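Local structure of delta-aminolevulinic acid dehydratase (Toxoplasma gondii ME49, 3OBK) at residues G154-D159 / D184-R189; R247-E252 / L273-K278. The protein catalyses the condensation of two molecules of 5-aminolevulinic acid to porphobilinogen, an early step of tetrapyrrole biosynthesis, and assembles as an octamer. All blocks are in the same frame, centred on the assembly; numbering follows the deposited sequence.

Contact 1 (G154-D159 / D184-R189)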
loop_
_atom_site.group_PDB
_atom_site.type_symbol
_atom_site.label_atom_id
_atom_site.label_comp_id
_atom_site.label_asym_id
_atom_site.label_seq_id
_atom_site.Cartn_x
_atom_site.Cartn_y
_atom_site.Cartn_z
ATOM N N GLY A 154 17.855 20.041 37.354
ATOM C CA GLY A 154 17.655 18.593 37.407
ATOM C C GLY A 154 17.318 17.950 36.063
ATOM O O GLY A 154 17.033 16.762 36.013
ATOM N N LYS A 155 17.359 18.730 34.980
ATOM C CA LYS A 155 17.201 18.204 33.634
ATOM C C LYS A 155 18.442 17.419 33.212
ATOM O O LYS A 155 19.577 17.767 33.564
ATOM C CB LYS A 155 16.952 19.333 32.608
ATOM C CG LYS A 155 15.480 19.808 32.455
ATOM C CD LYS A 155 15.392 21.139 31.693
ATOM C CE LYS A 155 14.022 21.886 31.847
ATOM N NZ LYS A 155 14.045 23.331 31.332
ATOM N N ILE A 156 18.195 16.361 32.451
ATOM C CA ILE A 156 19.234 15.644 31.747
ATOM C C ILE A 156 19.503 16.382 30.443
ATOM O O ILE A 156 18.762 16.239 29.491
ATOM C CB ILE A 156 18.803 14.192 31.434
ATOM C CG1 ILE A 156 18.699 13.364 32.741
ATOM C CG2 ILE A 156 19.799 13.557 30.471
ATOM C CD1 ILE A 156 17.443 13.596 33.594
ATOM N N VAL A 157 20.575 17.154 30.398
ATOM C CA VAL A 157 20.812 18.086 29.298
ATOM C C VAL A 157 21.363 17.371 28.097
ATOM O O VAL A 157 22.353 16.655 28.192
ATOM C CB VAL A 157 21.746 19.278 29.700
ATOM C CG1 VAL A 157 21.161 20.017 30.896
ATOM C CG2 VAL A 157 23.153 18.828 29.983
ATOM N N ASN A 158 20.705 17.587 26.963
ATOM C CA ASN A 158 20.907 16.765 25.795
ATOM C C ASN A 158 22.270 16.880 25.148
ATOM O O ASN A 158 22.984 15.890 25.014
ATOM C CB ASN A 158 19.868 17.066 24.738
ATOM C CG ASN A 158 19.763 15.954 23.731
ATOM O OD1 ASN A 158 19.079 14.958 23.988
ATOM N ND2 ASN A 158 20.466 16.086 22.595
ATOM N N ASP A 159 22.604 18.084 24.725
ATOM C CA ASP A 159 23.720 18.288 23.833
ATOM C C ASP A 159 25.068 18.116 24.520
ATOM O O ASP A 159 26.029 17.627 23.933
ATOM C CB ASP A 159 23.625 19.691 23.237
ATOM C CG ASP A 159 22.367 19.885 22.400
ATOM O OD1 ASP A 159 21.612 18.911 22.156
ATOM O OD2 ASP A 159 22.154 21.039 21.985
ATOM N N ASP A 184 21.377 5.664 25.342
ATOM C CA ASP A 184 21.156 6.884 26.119
ATOM C C ASP A 184 19.842 7.581 25.873
ATOM O O ASP A 184 19.346 8.253 26.763
ATOM C CB ASP A 184 22.244 7.889 25.758
ATOM C CG ASP A 184 22.393 8.048 24.258
ATOM O OD1 ASP A 184 22.895 7.092 23.624
ATOM O OD2 ASP A 184 21.976 9.105 23.725
ATOM N N MET A 185 19.334 7.474 24.643
ATOM C CA MET A 185 18.122 8.141 24.176
ATOM C C MET A 185 18.201 9.677 24.176
ATOM O O MET A 185 17.177 10.384 24.256
ATOM C CB MET A 185 16.899 7.606 24.911
ATOM C CG MET A 185 16.553 6.162 24.553
ATOM S SD MET A 185 16.043 5.884 22.831
ATOM C CE MET A 185 14.369 6.483 22.871
ATOM N N MET A 186 19.413 10.208 24.033
ATOM C CA MET A 186 19.571 11.630 23.760
ATOM C C MET A 186 19.190 11.831 22.328
ATOM O O MET A 186 19.322 10.928 21.522
ATOM C CB MET A 186 21.003 12.090 23.968
ATOM C CG MET A 186 21.482 11.961 25.414
ATOM S SD MET A 186 20.463 12.874 26.595
ATOM C CE MET A 186 19.321 11.661 27.296
ATOM N N ASP A 187 18.698 13.011 22.005
ATOM C CA ASP A 187 18.373 13.325 20.649
ATOM C C ASP A 187 19.629 13.547 19.848
ATOM O O ASP A 187 20.533 14.233 20.285
ATOM C CB ASP A 187 17.501 14.566 20.605
ATOM C CG ASP A 187 16.092 14.271 21.000
ATOM O OD1 ASP A 187 15.668 13.118 20.791
ATOM O OD2 ASP A 187 15.415 15.168 21.547
ATOM N N GLY A 188 19.689 12.944 18.672
ATOM C CA GLY A 188 20.770 13.245 17.737
ATOM C C GLY A 188 22.102 12.599 18.018
ATOM O O GLY A 188 23.050 12.854 17.308
ATOM N N ARG A 189 22.193 11.727 19.014
ATOM C CA ARG A 189 23.507 11.154 19.336
ATOM C C ARG A 189 24.077 10.271 18.227
ATOM O O ARG A 189 25.297 10.227 18.065
ATOM C CB ARG A 189 23.509 10.435 20.712
ATOM C CG ARG A 189 23.158 8.963 20.758
ATOM C CD ARG A 189 21.670 8.683 20.594
ATOM N NE ARG A 189 21.279 7.529 21.403
ATOM C CZ ARG A 189 20.152 6.838 21.257
ATOM N NH1 ARG A 189 19.285 7.152 20.316
ATOM N NH2 ARG A 189 19.907 5.795 22.048
#

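Contact 2 (R247-E252 / L273-K278). With MG (magnesium ion), chain I.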
loop_
_atom_site.group_PDB
_atom_site.type_symbol
_atom_site.label_atom_id
_atom_site.label_comp_id
_atom_site.label_asym_id
_atom_site.label_seq_id
_atom_site.Cartn_x
_atom_site.Cartn_y
_atom_site.Cartn_z
ATOM N N ARG A 247 3.508 4.882 17.336
ATOM C CA ARG A 247 3.861 5.811 16.246
ATOM C C ARG A 247 5.210 6.521 16.486
ATOM O O ARG A 247 6.044 6.682 15.572
ATOM C CB ARG A 247 2.716 6.805 16.036
ATOM C CG ARG A 247 3.012 7.983 15.137
ATOM C CD ARG A 247 1.945 9.113 15.325
ATOM N NE ARG A 247 1.892 9.551 16.733
ATOM C CZ ARG A 247 0.942 10.315 17.270
ATOM N NH1 ARG A 247 1.002 10.630 18.572
ATOM N NH2 ARG A 247 -0.063 10.763 16.514
ATOM N N GLU A 248 5.439 6.926 17.728
ATOM C CA GLU A 248 6.710 7.529 18.102
ATOM C C GLU A 248 7.901 6.626 17.744
ATOM O O GLU A 248 8.963 7.119 17.390
ATOM C CB GLU A 248 6.706 7.849 19.605
ATOM C CG GLU A 248 7.811 8.731 20.068
ATOM C CD GLU A 248 7.781 8.976 21.588
ATOM O OE1 GLU A 248 6.916 8.402 22.318
ATOM O OE2 GLU A 248 8.655 9.762 22.044
ATOM N N ALA A 249 7.732 5.312 17.818
ATOM C CA ALA A 249 8.841 4.387 17.491
ATOM C C ALA A 249 9.340 4.601 16.062
ATOM O O ALA A 249 10.510 4.515 15.813
ATOM C CB ALA A 249 8.447 2.940 17.704
ATOM N N GLU A 250 8.436 4.914 15.150
ATOM C CA GLU A 250 8.778 5.145 13.746
ATOM C C GLU A 250 9.506 6.471 13.557
ATOM O O GLU A 250 10.402 6.603 12.731
ATOM C CB GLU A 250 7.507 5.118 12.890
ATOM C CG GLU A 250 6.742 3.782 13.021
ATOM C CD GLU A 250 5.407 3.775 12.242
ATOM O OE1 GLU A 250 4.352 3.468 12.884
ATOM O OE2 GLU A 250 5.433 4.092 11.006
ATOM N N ARG A 251 9.124 7.465 14.329
ATOM C CA ARG A 251 9.857 8.699 14.317
ATOM C C ARG A 251 11.324 8.402 14.711
ATOM O O ARG A 251 12.252 8.804 14.032
ATOM C CB ARG A 251 9.202 9.680 15.281
ATOM C CG ARG A 251 9.469 11.107 14.977
ATOM C CD ARG A 251 8.936 12.048 16.065
ATOM N NE ARG A 251 9.624 13.328 15.946
ATOM C CZ ARG A 251 9.538 14.331 16.807
ATOM N NH1 ARG A 251 8.762 14.224 17.864
ATOM N NH2 ARG A 251 10.223 15.461 16.583
ATOM N N GLU A 252 11.524 7.639 15.776
ATOM C CA GLU A 252 12.885 7.378 16.229
ATOM C C GLU A 252 13.654 6.508 15.236
ATOM O O GLU A 252 14.825 6.789 14.921
ATOM C CB GLU A 252 12.875 6.768 17.630
ATOM C CG GLU A 252 12.404 7.778 18.741
ATOM C CD GLU A 252 13.535 8.669 19.274
ATOM O OE1 GLU A 252 14.722 8.393 18.993
ATOM O OE2 GLU A 252 13.253 9.649 19.998
ATOM N N LEU A 273 7.172 -6.653 21.113
ATOM C CA LEU A 273 7.268 -7.380 19.844
ATOM C C LEU A 273 6.469 -6.665 18.775
ATOM O O LEU A 273 6.825 -6.706 17.619
ATOM C CB LEU A 273 6.850 -8.850 19.980
ATOM C CG LEU A 273 7.669 -9.821 20.899
ATOM C CD1 LEU A 273 7.114 -11.252 20.866
ATOM C CD2 LEU A 273 9.163 -9.789 20.567
ATOM N N ASP A 274 5.418 -5.961 19.162
ATOM C CA ASP A 274 4.666 -5.137 18.191
ATOM C C ASP A 274 5.513 -4.020 17.594
ATOM O O ASP A 274 5.388 -3.721 16.405
ATOM C CB ASP A 274 3.377 -4.534 18.782
ATOM C CG ASP A 274 3.645 -3.649 19.949
ATOM O OD1 ASP A 274 4.381 -4.126 20.843
ATOM O OD2 ASP A 274 3.142 -2.499 20.002
ATOM N N VAL A 275 6.328 -3.382 18.409
ATOM C CA VAL A 275 7.163 -2.311 17.920
ATOM C C VAL A 275 8.275 -2.896 17.058
ATOM O O VAL A 275 8.614 -2.358 16.011
ATOM C CB VAL A 275 7.751 -1.517 19.093
ATOM C CG1 VAL A 275 8.708 -0.402 18.593
ATOM C CG2 VAL A 275 6.621 -0.953 19.914
ATOM N N LEU A 276 8.824 -4.015 17.516
ATOM C CA LEU A 276 9.831 -4.752 16.778
ATOM C C LEU A 276 9.323 -5.080 15.388
ATOM O O LEU A 276 10.008 -4.793 14.416
ATOM C CB LEU A 276 10.217 -6.036 17.534
ATOM C CG LEU A 276 11.279 -6.936 16.935
ATOM C CD1 LEU A 276 12.635 -6.251 16.850
ATOM C CD2 LEU A 276 11.400 -8.215 17.763
ATOM N N ALA A 277 8.130 -5.670 15.283
ATOM C CA ALA A 277 7.584 -6.062 13.971
ATOM C C ALA A 277 7.329 -4.855 13.101
ATOM O O ALA A 277 7.554 -4.900 11.903
ATOM C CB ALA A 277 6.326 -6.866 14.097
ATOM N N LYS A 278 6.859 -3.772 13.696
ATOM C CA LYS A 278 6.486 -2.616 12.881
ATOM C C LYS A 278 7.733 -1.985 12.280
ATOM O O LYS A 278 7.759 -1.698 11.091
ATOM C CB LYS A 278 5.671 -1.615 13.673
ATOM C CG LYS A 278 5.282 -0.367 12.883
ATOM C CD LYS A 278 4.641 -0.661 11.484
ATOM C CE LYS A 278 3.107 -0.534 11.480
ATOM N NZ LYS A 278 2.492 -1.401 10.390
HETATM MG MG MG I . 16.434 9.158 18.864
HETATM O O HOH W 1 16.941 6.838 18.817
HETATM O O HOH W 2 16.443 8.845 20.925
HETATM O O HOH W 3 15.583 11.045 19.593
HETATM O O HOH W 4 16.786 8.962 16.744
HETATM O O HOH W 5 18.288 9.842 19.259
#

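Contact 1 (G154-D159 / D184-R189)
Asn-158, in the first turn of helix 158-175, comes against Met-186 of the loop that follows strand 179-182, with their CA atoms 5.7 Å apart. This is the rim of the (beta/alpha)8 barrel, where a loop leaving a strand meets the start of a helix. The side-chain amide of Asn-158 pairs with both backbone polar atoms of Asp-187, N and O. Asn-158 OD1 accepts from Asp-187 N at 2.8 Å, while Asn-158 ND2 donates nearly straight to Asp-187 O at 3.0 Å. Each acceptor is used on a lone pair, and Asp-187 O lies within 2° of the amide plane. Because CG stands anti to the backbone N (chi1 -161°), the amide reaches out to the loop; a further bond from ND2 to Asp-159 OD1 fixes its rotation. Asn-158 OD1 has a second donor in Arg-24 of a second subunit, whose backbone N also holds the Asp-187 carboxylate. Beside this pair of bonds, the bent Met-186 chain crosses Ile-156 at about a right angle, and its CE rests 3.7 Å from Ile-156 CG2. Met-186 SD passes 3.6 Å from Asn-158 OD1. The loop is braced from within by Asp-184: its OD2 takes Met-186 N in an Asx turn, and its OD1 receives Arg-189 NE at 2.8 Å in a salt bridge.

Contact 2 (R247-E252 / L273-K278)
Ala-249 and Val-275 form the closest point between segments 247-252 and 273-278, which lie on helices 247-258 and 273-282, two helices that succeed each other around the barrel with strand 263-267 between them in sequence. Their CA atoms are 6.9 Å apart, and Ala-249 CB touches Val-275 CG1 at 3.5 Å. The small alanine lets the backbones come this near; with CG1 anti to the backbone N (chi1 177°), it is this branch of the valine that meets the alanine methyl. Cys-212 of strand 206-213 and Tyr-214 just beyond it touch both residues, which places the pair against the end of strand 206-213.

One turn further along, Lys-278 points its CB toward the other helix. CG follows and is the atom that meets Glu-250, 3.9 Å from OE1 and 4.2 Å from CD. The chain then bends twice; Lys-278 CD and CE both pass Glu-250 OE1 at 4.4 Å. At the tip, NZ ends 5.8 Å from Glu-250 OE1 and is taken instead by Glu-281, both the one in its own chain and the one in a second subunit.

On the far end of segment 247-252, Glu-252 binds a magnesium ion through OE1 alone, at 1.9 Å, with five waters completing six ligands. Its OE2 forms a salt bridge with Arg-27 of the second subunit, which also binds Glu-248. Between the segments, then, the contact is methyl packing plus an aliphatic lysine stem beside a carboxylate. The opposite charges of Glu-250 and Lys-278 probably attract only at a distance, while Glu-252 pairs with Arg-27 of the second subunit, and Lys-278 with Glu-281 of both chains.

Overall arrangement
Contact 1 closes before contact 2 opens along the chain, and their centres lie 21 Å apart on the same barrel. Strand 206-213 comes between them in sequence: the 184-189 loop precedes it, and helix 247-258 follows. They touch lightly where Met-185 CE packs 4.3 Å from Glu-252 CD. The magnesium ion bound by Glu-252 also lies about 4 Å, at the nearest atoms, from the side chain of Asp-187, so the metal site brings the two contacts together. A second subunit reaches both, with Arg-24 at contact 1 and Arg-27 at contact 2. This arrangement is consistent with the magnesium that supports the octamer in related porphobilinogen synthases.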